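Local atomic coordinates of putative branched-chain amino acid transport system substrate-binding protein (Rhodopseudomonas palustris, PDB entry 3TX6), a protein that binds 3-(4-hydroxy-phenyl)pyruvic acid and probably serves as the periplasmic solute-binding component of an ABC transporter for aromatic acids related to p-coumaric acid. Residues E4-T9 with G39-K44; A30-A35 with A273-N278; W111-P116 with T338-L343. One frame throughout, in Å; residues are numbered along the deposited sequence.

Contact 1: E4-T9 with G39-K44; sequences ETNEIT and GGHPLK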
loop_
_atom_site.group_PDB
_atom_site.type_symbol
_atom_site.label_atom_id
_atom_site.label_comp_id
_atom_site.label_asym_id
_atom_site.label_seq_id
_atom_site.Cartn_x
_atom_site.Cartn_y
_atom_site.Cartn_z
ATOM N N GLU A 4 -30.470 -13.705 0.737
ATOM C CA GLU A 4 -29.947 -12.767 1.748
ATOM C C GLU A 4 -29.445 -13.520 3.018
ATOM O O GLU A 4 -29.948 -14.593 3.358
ATOM C CB GLU A 4 -31.135 -11.840 2.092
ATOM C CG GLU A 4 -31.312 -11.420 3.538
ATOM C CD GLU A 4 -32.410 -12.131 4.363
ATOM O OE1 GLU A 4 -33.273 -12.941 3.873
ATOM O OE2 GLU A 4 -32.368 -11.836 5.564
ATOM N N THR A 5 -28.466 -12.956 3.715
ATOM C CA THR A 5 -27.810 -13.576 4.865
ATOM C C THR A 5 -27.841 -12.597 6.072
ATOM O O THR A 5 -27.981 -11.370 5.907
ATOM C CB THR A 5 -26.310 -13.887 4.554
ATOM O OG1 THR A 5 -25.624 -12.669 4.234
ATOM C CG2 THR A 5 -26.133 -14.839 3.414
ATOM N N ASN A 6 -27.637 -13.112 7.260
ATOM C CA ASN A 6 -27.388 -12.265 8.462
ATOM C C ASN A 6 -25.948 -11.712 8.455
ATOM O O ASN A 6 -25.729 -10.551 8.788
ATOM C CB ASN A 6 -27.619 -13.057 9.735
ATOM C CG ASN A 6 -27.763 -12.156 10.974
ATOM O OD1 ASN A 6 -28.468 -11.132 10.936
ATOM N ND2 ASN A 6 -27.082 -12.514 12.054
ATOM N N GLU A 7 -24.994 -12.563 8.102
ATOM C CA GLU A 7 -23.592 -12.167 8.078
ATOM C C GLU A 7 -23.270 -11.295 6.886
ATOM O O GLU A 7 -23.963 -11.320 5.866
ATOM C CB GLU A 7 -22.685 -13.389 8.076
ATOM C CG GLU A 7 -22.656 -14.200 6.800
ATOM C CD GLU A 7 -23.709 -15.317 6.769
ATOM O OE1 GLU A 7 -24.707 -15.305 7.550
ATOM O OE2 GLU A 7 -23.564 -16.201 5.913
ATOM N N ILE A 8 -22.199 -10.528 7.037
ATOM C CA ILE A 8 -21.589 -9.810 5.944
ATOM C C ILE A 8 -20.331 -10.602 5.612
ATOM O O ILE A 8 -19.544 -10.930 6.494
ATOM C CB ILE A 8 -21.305 -8.391 6.369
ATOM C CG1 ILE A 8 -22.673 -7.694 6.731
ATOM C CG2 ILE A 8 -20.529 -7.638 5.304
ATOM C CD1 ILE A 8 -22.446 -6.516 7.564
ATOM N N THR A 9 -20.184 -10.964 4.347
ATOM C CA THR A 9 -19.160 -11.915 3.910
ATOM C C THR A 9 -18.064 -11.135 3.193
ATOM O O THR A 9 -18.320 -10.457 2.205
ATOM C CB THR A 9 -19.772 -13.002 3.001
ATOM O OG1 THR A 9 -20.852 -13.633 3.719
ATOM C CG2 THR A 9 -18.715 -14.052 2.560
ATOM N N GLY A 39 -22.964 -3.242 12.750
ATOM C CA GLY A 39 -24.421 -3.049 12.764
ATOM C C GLY A 39 -25.148 -4.250 13.340
ATOM O O GLY A 39 -26.319 -4.483 13.039
ATOM N N GLY A 40 -24.448 -5.024 14.170
ATOM C CA GLY A 40 -25.025 -6.242 14.733
ATOM C C GLY A 40 -24.898 -7.443 13.829
ATOM O O GLY A 40 -25.237 -8.572 14.236
ATOM N N HIS A 41 -24.404 -7.230 12.606
ATOM C CA HIS A 41 -24.213 -8.332 11.679
ATOM C C HIS A 41 -22.811 -8.873 11.823
ATOM O O HIS A 41 -21.835 -8.126 11.659
ATOM C CB HIS A 41 -24.470 -7.928 10.243
ATOM C CG HIS A 41 -25.887 -7.486 9.995
ATOM N ND1 HIS A 41 -26.834 -8.297 9.461
ATOM C CD2 HIS A 41 -26.510 -6.287 10.251
ATOM C CE1 HIS A 41 -27.998 -7.626 9.409
ATOM N NE2 HIS A 41 -27.803 -6.408 9.861
ATOM N N PRO A 42 -22.681 -10.168 12.133
ATOM C CA PRO A 42 -21.331 -10.764 12.196
ATOM C C PRO A 42 -20.619 -10.670 10.841
ATOM O O PRO A 42 -21.263 -10.791 9.782
ATOM C CB PRO A 42 -21.577 -12.228 12.580
ATOM C CG PRO A 42 -23.031 -12.412 12.680
ATOM C CD PRO A 42 -23.749 -11.169 12.278
ATOM N N LEU A 43 -19.307 -10.484 10.872
ATOM C CA LEU A 43 -18.495 -10.470 9.667
ATOM C C LEU A 43 -17.930 -11.896 9.532
ATOM O O LEU A 43 -17.365 -12.467 10.473
ATOM C CB LEU A 43 -17.368 -9.463 9.796
ATOM C CG LEU A 43 -17.728 -8.012 10.075
ATOM C CD1 LEU A 43 -16.503 -7.128 9.882
ATOM C CD2 LEU A 43 -18.907 -7.558 9.221
ATOM N N LYS A 44 -18.121 -12.465 8.355
ATOM C CA LYS A 44 -17.572 -13.749 8.009
ATOM C C LYS A 44 -16.421 -13.419 7.073
ATOM O O LYS A 44 -16.638 -12.982 5.951
ATOM C CB LYS A 44 -18.621 -14.615 7.305
ATOM C CG LYS A 44 -18.078 -15.921 6.774
ATOM C CD LYS A 44 -17.715 -16.879 7.890
ATOM C CE LYS A 44 -17.315 -18.264 7.367
ATOM N NZ LYS A 44 -16.697 -19.134 8.414
#
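His41 turns the edge of its imidazole to the backbone of Asn6: ND1 donates to Asn6 O over 2.6 Å, the oxygen lying within 4° of the ring plane and accepting on a lone pair. The Asn6 amide is inclined to the ring by 50°, and its ND2 rests on Pro42 CD at 3.6 Å. Ile8 runs across the His41 side chain at about a right angle, bringing CD1 to 3.6 Å from His41 CB. Ile8 and Leu43 instead run next to each other in the same direction, with Ile8 CB 3.8 Å from Leu43 CD2; helix 282-304 packs here, Val298 on Ile8 and Phe291 on Leu43, with Leu302 on His41. On the side of Lys44, Glu7 in the conformer given lies beside the lysine chain, and both lead their charged ends away. In the backbone, Ile8 N donates to Pro42 O at 2.9 Å and Lys44 N to Ile8 O at 2.8 Å. Ile8 thus bonds to the residues before and after its partner Leu43, the register of neighbouring parallel strands in the open-twisted alpha/beta sheet of a periplasmic binding protein lobe.

Contact 2: A30-A35 with A273-N278; sequences ALEFVA and AKYGPN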
loop_
_atom_site.group_PDB
_atom_site.type_symbol
_atom_site.label_atom_id
_atom_site.label_comp_id
_atom_site.label_asym_id
_atom_site.label_seq_id
_atom_site.Cartn_x
_atom_site.Cartn_y
_atom_site.Cartn_z
ATOM N N ALA A 30 -3.433 -8.549 10.889
ATOM C CA ALA A 30 -4.153 -7.401 11.356
ATOM C C ALA A 30 -5.655 -7.731 11.492
ATOM O O ALA A 30 -6.386 -7.007 12.200
ATOM C CB ALA A 30 -3.965 -6.219 10.388
ATOM N N LEU A 31 -6.112 -8.776 10.795
ATOM C CA LEU A 31 -7.506 -9.156 10.840
ATOM C C LEU A 31 -7.960 -9.585 12.249
ATOM O O LEU A 31 -9.178 -9.591 12.552
ATOM C CB LEU A 31 -7.780 -10.293 9.859
ATOM C CG LEU A 31 -7.448 -9.993 8.378
ATOM C CD1 LEU A 31 -7.611 -11.248 7.540
ATOM C CD2 LEU A 31 -8.308 -8.849 7.862
ATOM N N GLU A 32 -7.009 -9.900 13.142
ATOM C CA GLU A 32 -7.370 -10.221 14.533
ATOM C C GLU A 32 -7.954 -9.007 15.283
ATOM O O GLU A 32 -8.674 -9.165 16.265
ATOM C CB GLU A 32 -6.128 -10.748 15.258
ATOM C CG GLU A 32 -6.413 -11.176 16.712
ATOM C CD GLU A 32 -5.279 -11.927 17.377
ATOM O OE1 GLU A 32 -4.306 -12.289 16.689
ATOM O OE2 GLU A 32 -5.393 -12.167 18.594
ATOM N N PHE A 33 -7.615 -7.811 14.786
ATOM C CA PHE A 33 -7.833 -6.555 15.484
ATOM C C PHE A 33 -8.952 -5.701 14.926
ATOM O O PHE A 33 -9.239 -4.641 15.466
ATOM C CB PHE A 33 -6.536 -5.779 15.592
ATOM C CG PHE A 33 -5.400 -6.626 16.077
ATOM C CD1 PHE A 33 -5.529 -7.366 17.238
ATOM C CD2 PHE A 33 -4.256 -6.770 15.336
ATOM C CE1 PHE A 33 -4.501 -8.177 17.684
ATOM C CE2 PHE A 33 -3.253 -7.597 15.767
ATOM C CZ PHE A 33 -3.375 -8.311 16.947
ATOM N N VAL A 34 -9.568 -6.176 13.849
ATOM C CA VAL A 34 -10.678 -5.470 13.192
ATOM C C VAL A 34 -11.996 -5.887 13.819
ATOM O O VAL A 34 -12.067 -6.867 14.547
ATOM C CB VAL A 34 -10.664 -5.689 11.655
ATOM C CG1 VAL A 34 -9.303 -5.257 11.088
ATOM C CG2 VAL A 34 -10.986 -7.113 11.268
ATOM N N ALA A 35 -13.052 -5.157 13.474
ATOM C CA ALA A 35 -14.412 -5.436 13.976
ATOM C C ALA A 35 -14.790 -6.870 13.646
ATOM O O ALA A 35 -14.486 -7.346 12.545
ATOM C CB ALA A 35 -15.404 -4.497 13.334
ATOM N N ALA A 273 1.460 -5.365 20.760
ATOM C CA ALA A 273 1.265 -6.198 21.955
ATOM C C ALA A 273 1.414 -7.699 21.634
ATOM O O ALA A 273 2.061 -8.435 22.384
ATOM C CB ALA A 273 -0.062 -5.903 22.634
ATOM N N LYS A 274 0.914 -8.139 20.473
ATOM C CA LYS A 274 1.039 -9.556 20.125
ATOM C C LYS A 274 2.399 -9.874 19.476
ATOM O O LYS A 274 2.965 -10.936 19.686
ATOM C CB LYS A 274 -0.105 -10.002 19.234
ATOM C CG LYS A 274 -0.066 -11.505 18.954
ATOM C CD LYS A 274 -1.373 -12.023 18.408
ATOM C CE LYS A 274 -1.271 -13.500 18.058
ATOM N NZ LYS A 274 -2.646 -14.076 17.833
ATOM N N TYR A 275 2.897 -8.994 18.627
ATOM C CA TYR A 275 4.049 -9.331 17.786
ATOM C C TYR A 275 5.337 -8.585 18.174
ATOM O O TYR A 275 6.382 -8.858 17.623
ATOM C CB TYR A 275 3.703 -9.195 16.298
ATOM C CG TYR A 275 2.545 -10.079 15.882
ATOM C CD1 TYR A 275 2.697 -11.448 15.820
ATOM C CD2 TYR A 275 1.288 -9.550 15.606
ATOM C CE1 TYR A 275 1.680 -12.280 15.480
ATOM C CE2 TYR A 275 0.220 -10.402 15.251
ATOM C CZ TYR A 275 0.430 -11.750 15.159
ATOM O OH TYR A 275 -0.586 -12.595 14.854
ATOM N N GLY A 276 5.232 -7.662 19.139
ATOM C CA GLY A 276 6.390 -7.037 19.741
ATOM C C GLY A 276 6.594 -5.590 19.339
ATOM O O GLY A 276 6.042 -5.115 18.341
ATOM N N PRO A 277 7.415 -4.887 20.101
ATOM C CA PRO A 277 7.683 -3.531 19.774
ATOM C C PRO A 277 8.224 -3.290 18.381
ATOM O O PRO A 277 8.994 -4.086 17.827
ATOM C CB PRO A 277 8.667 -3.098 20.848
ATOM C CG PRO A 277 8.333 -3.976 22.022
ATOM C CD PRO A 277 8.014 -5.293 21.384
ATOM N N ASN A 278 7.784 -2.173 17.811
ATOM C CA ASN A 278 8.170 -1.779 16.451
ATOM C C ASN A 278 7.891 -2.789 15.340
ATOM O O ASN A 278 8.509 -2.741 14.282
ATOM C CB ASN A 278 9.614 -1.370 16.396
ATOM C CG ASN A 278 9.762 0.052 16.736
ATOM O OD1 ASN A 278 10.424 0.367 17.686
ATOM N ND2 ASN A 278 9.057 0.936 15.990
HETATM O O HOH W 1 -3.013 -11.659 14.541
#
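Glu32 and Lys274 join across the protein surface in a salt bridge, which links the turn after helix 21-29 to the C-terminal end of helix 261-275 in this periplasmic binding protein fold. The first segment follows helix 21-29. Ala30 packs on Ser287 of helix 282-304, and its carbonyl O accepts from Phe33 N, drawing the chain into the short 3-10 turn of Leu31 and Glu32. Leu31 leans on Phe291 of helix 282-304.

Glu32 carries the polar half of the contact. Its CG is anti to the backbone N (chi1 -177°) and the rest of the chain is extended, carrying the carboxylate to Lys274. Lys274 is extended too, and the two side chains cross at about a right angle. NZ of Lys274 lies 2.7 Å from Glu32 OE1, on the syn lone pair, and is farther from Glu32 OE2, at 3.4 Å; the bridge is therefore one-sided.

Phe33 supplies the apolar half. One face of its ring is covered by Glu32 CB, 3.8 Å above the plane and over the centre. The ring edge is turned to the helix end: CZ of Phe33 comes within 4.3 Å of Lys274 CB and 4.5 Å of Tyr275 CE2, a light contact. Ala270 and Tyr271, earlier on helix 261-275, also touch this ring. Val34 then returns to Phe291, and the chain leads off toward strand 37-38.

Tyr275, with Lys274 CG over the centre of one ring face, is linked to Glu32 through one water: lying in the plane of the tyrosine ring, it donates to Glu32 OE1 and accepts from Tyr275 OH, each at 2.6 Å.

Contact 3: W111-P116 with T338-L343; sequences WSVAMP and TDRYGL. With ENO (3-(4-hydroxy-phenyl)pyruvic acid), chain D.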
loop_
_atom_site.group_PDB
_atom_site.type_symbol
_atom_site.label_atom_id
_atom_site.label_comp_id
_atom_site.label_asym_id
_atom_site.label_seq_id
_atom_site.Cartn_x
_atom_site.Cartn_y
_atom_site.Cartn_z
ATOM N N TRP A 111 -15.898 -0.757 -9.550
ATOM C CA TRP A 111 -16.001 -1.624 -8.362
ATOM C C TRP A 111 -14.792 -1.630 -7.463
ATOM O O TRP A 111 -14.882 -2.181 -6.389
ATOM C CB TRP A 111 -16.406 -3.027 -8.756
ATOM C CG TRP A 111 -17.788 -3.062 -9.312
ATOM C CD1 TRP A 111 -18.161 -3.055 -10.648
ATOM C CD2 TRP A 111 -19.019 -3.071 -8.551
ATOM N NE1 TRP A 111 -19.526 -3.081 -10.737
ATOM C CE2 TRP A 111 -20.097 -3.043 -9.509
ATOM C CE3 TRP A 111 -19.317 -3.062 -7.198
ATOM C CZ2 TRP A 111 -21.433 -3.064 -9.115
ATOM C CZ3 TRP A 111 -20.667 -3.086 -6.802
ATOM C CH2 TRP A 111 -21.702 -3.063 -7.754
ATOM N N SER A 112 -13.675 -0.986 -7.860
ATOM C CA SER A 112 -12.447 -0.986 -7.058
ATOM C C SER A 112 -12.124 0.390 -6.492
ATOM O O SER A 112 -12.213 1.388 -7.180
ATOM C CB SER A 112 -11.225 -1.440 -7.877
ATOM O OG SER A 112 -11.353 -2.792 -8.312
ATOM N N VAL A 113 -11.738 0.372 -5.219
ATOM C CA VAL A 113 -11.045 1.470 -4.577
ATOM C C VAL A 113 -9.723 0.921 -4.022
ATOM O O VAL A 113 -9.546 -0.289 -3.924
ATOM C CB VAL A 113 -11.866 2.099 -3.440
ATOM C CG1 VAL A 113 -13.132 2.758 -3.996
ATOM C CG2 VAL A 113 -12.201 1.121 -2.315
ATOM N N ALA A 114 -8.835 1.818 -3.610
ATOM C CA ALA A 114 -7.519 1.418 -3.077
ATOM C C ALA A 114 -7.218 2.038 -1.715
ATOM O O ALA A 114 -7.431 3.214 -1.520
ATOM C CB ALA A 114 -6.424 1.734 -4.061
HETATM N N MSE A 115 -6.666 1.239 -0.816
HETATM C CA MSE A 115 -6.199 1.748 0.466
HETATM C C MSE A 115 -4.812 2.385 0.394
HETATM O O MSE A 115 -4.586 3.420 1.011
HETATM C CB MSE A 115 -6.286 0.654 1.521
HETATM C CG MSE A 115 -7.703 0.076 1.597
HETATM SE SE MSE A 115 -9.143 1.440 1.821
HETATM C CE MSE A 115 -8.591 1.897 3.621
ATOM N N PRO A 116 -3.842 1.770 -0.305
ATOM C CA PRO A 116 -2.503 2.409 -0.343
ATOM C C PRO A 116 -2.518 3.790 -0.972
ATOM O O PRO A 116 -3.328 4.078 -1.856
ATOM C CB PRO A 116 -1.659 1.436 -1.161
ATOM C CG PRO A 116 -2.353 0.127 -0.977
ATOM C CD PRO A 116 -3.827 0.505 -1.031
ATOM N N THR A 338 -14.716 9.043 -9.752
ATOM C CA THR A 338 -13.511 9.102 -10.531
ATOM C C THR A 338 -12.199 8.992 -9.726
ATOM O O THR A 338 -11.180 8.569 -10.268
ATOM C CB THR A 338 -13.525 10.356 -11.431
ATOM O OG1 THR A 338 -13.734 11.514 -10.635
ATOM C CG2 THR A 338 -14.696 10.247 -12.522
ATOM N N ASP A 339 -12.236 9.376 -8.449
ATOM C CA ASP A 339 -11.075 9.335 -7.570
ATOM C C ASP A 339 -11.206 8.107 -6.671
ATOM O O ASP A 339 -11.943 8.128 -5.682
ATOM C CB ASP A 339 -10.993 10.588 -6.712
ATOM C CG ASP A 339 -9.805 10.585 -5.795
ATOM O OD1 ASP A 339 -8.995 9.612 -5.817
ATOM O OD2 ASP A 339 -9.627 11.622 -5.099
ATOM N N ARG A 340 -10.477 7.049 -7.029
ATOM C CA ARG A 340 -10.668 5.758 -6.383
ATOM C C ARG A 340 -9.616 5.499 -5.326
ATOM O O ARG A 340 -9.556 4.430 -4.758
ATOM C CB ARG A 340 -10.668 4.654 -7.430
ATOM C CG ARG A 340 -11.658 4.907 -8.543
ATOM C CD ARG A 340 -13.066 5.164 -8.028
ATOM N NE ARG A 340 -13.636 3.961 -7.495
ATOM C CZ ARG A 340 -14.798 3.858 -6.896
ATOM N NH1 ARG A 340 -15.479 4.940 -6.547
ATOM N NH2 ARG A 340 -15.269 2.661 -6.610
ATOM N N TYR A 341 -8.808 6.515 -5.039
ATOM C CA TYR A 341 -7.881 6.501 -3.897
ATOM C C TYR A 341 -8.366 7.423 -2.746
ATOM O O TYR A 341 -8.316 7.053 -1.589
ATOM C CB TYR A 341 -6.527 6.969 -4.357
ATOM C CG TYR A 341 -5.739 5.937 -5.108
ATOM C CD1 TYR A 341 -5.830 5.787 -6.482
ATOM C CD2 TYR A 341 -4.878 5.100 -4.418
ATOM C CE1 TYR A 341 -5.040 4.825 -7.160
ATOM C CE2 TYR A 341 -4.079 4.177 -5.059
ATOM C CZ TYR A 341 -4.146 4.028 -6.433
ATOM O OH TYR A 341 -3.344 3.074 -7.050
ATOM N N GLY A 342 -8.785 8.640 -3.053
ATOM C CA GLY A 342 -9.507 9.451 -2.103
ATOM C C GLY A 342 -8.715 10.140 -1.032
ATOM O O GLY A 342 -9.284 10.469 -0.001
ATOM N N LEU A 343 -7.406 10.266 -1.242
ATOM C CA LEU A 343 -6.489 10.697 -0.213
ATOM C C LEU A 343 -5.841 12.047 -0.505
ATOM O O LEU A 343 -5.806 12.504 -1.661
ATOM C CB LEU A 343 -5.400 9.616 -0.024
ATOM C CG LEU A 343 -5.863 8.308 0.640
ATOM C CD1 LEU A 343 -4.763 7.229 0.600
ATOM C CD2 LEU A 343 -6.387 8.594 2.075
HETATM O O4 ENO D . 2.196 -2.711 -4.805
HETATM C C9 ENO D . 2.111 -2.318 -1.418
HETATM C C8 ENO D . 1.478 -1.463 -0.539
HETATM C C7 ENO D . 1.873 -0.121 -0.422
HETATM C C6 ENO D . 2.848 0.352 -1.279
HETATM C C5 ENO D . 3.508 -0.502 -2.158
HETATM C C4 ENO D . 3.135 -1.854 -2.250
HETATM O O3 ENO D . 1.185 0.700 0.462
HETATM C C3 ENO D . 3.882 -2.804 -3.144
HETATM C C2 ENO D . 3.331 -3.104 -4.485
HETATM C C1 ENO D . 4.115 -3.976 -5.348
HETATM O O2 ENO D . 3.633 -4.279 -6.459
HETATM O O1 ENO D . 5.250 -4.404 -4.982
#
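Arg340 folds back on the strand 112-114, bent at both chi2 and chi3 (-54° and -70°), and its NE donates to Ser112 O at 3.0 Å. The bond is fairly straight (162°), although NE stands tilted from the carbonyl plane; NH2 adds a weak bond to the same oxygen. Val113 CG1 lies over one face of the guanidinium, offset toward its rim and 3.4 Å from Arg340 NH2. NH1 donates to Thr336 O. Arg340 O in turn accepts from Ala114 N at 2.9 Å, so Arg340 bonds to the strand with both its side chain and its carbonyl; Ala114 O is buried here with no partner in the model. Next along, Ala114 CB sits over the face of the Tyr341 ring, 4.0 Å from its centroid, in a CH-pi contact. The edge of that ring meets Pro116 O in plane, at 3.2 Å from Tyr341 CD2, and its hydroxyl is bonded to Leu102 O.

Packing is thinner toward Leu343, whose CD1 approaches the backbone O of Met115, a selenomethionine, at 3.8 Å. Thr338, on the outer side, is exposed and Asp339 partly so; Asp339 does not meet the strand but shapes the loop: its OD1 accepts from Tyr341 N, an Asx turn, and from Gly342 N one residue further, both from the same face of the carboxylate. The loop flanks an edge strand, 112-114, of the N-terminal sheet in the periplasmic binding protein fold, and just past the strand Pro116 CB approaches O3 of the bound 3-(4-hydroxy-phenyl)pyruvic acid, 3.4 Å away, lining the ligand pocket.

In the fold
From the N terminus, contact 1 is the first to close, joining strand 8-14 to strand 41-49 around helix 21-29 and strand 37-38. Contact 2 opens within that loop, at 30-35, and ends only at 273-278, so the two cross; they also touch, Leu43 CD1 lying 3.3 Å from Ala35 O. Contact 3 starts at 111-116, after contact 1 is complete, and finishes at 338-343, crossing contact 2 as well. Contacts 1 and 3 reach different parts of the same six-stranded sheet, their centres about 24 Å apart. Contact 3 brings the loop 338-343 to the edge of that sheet, and contact 2 joins the turn after helix 21-29 to the end of helix 261-275.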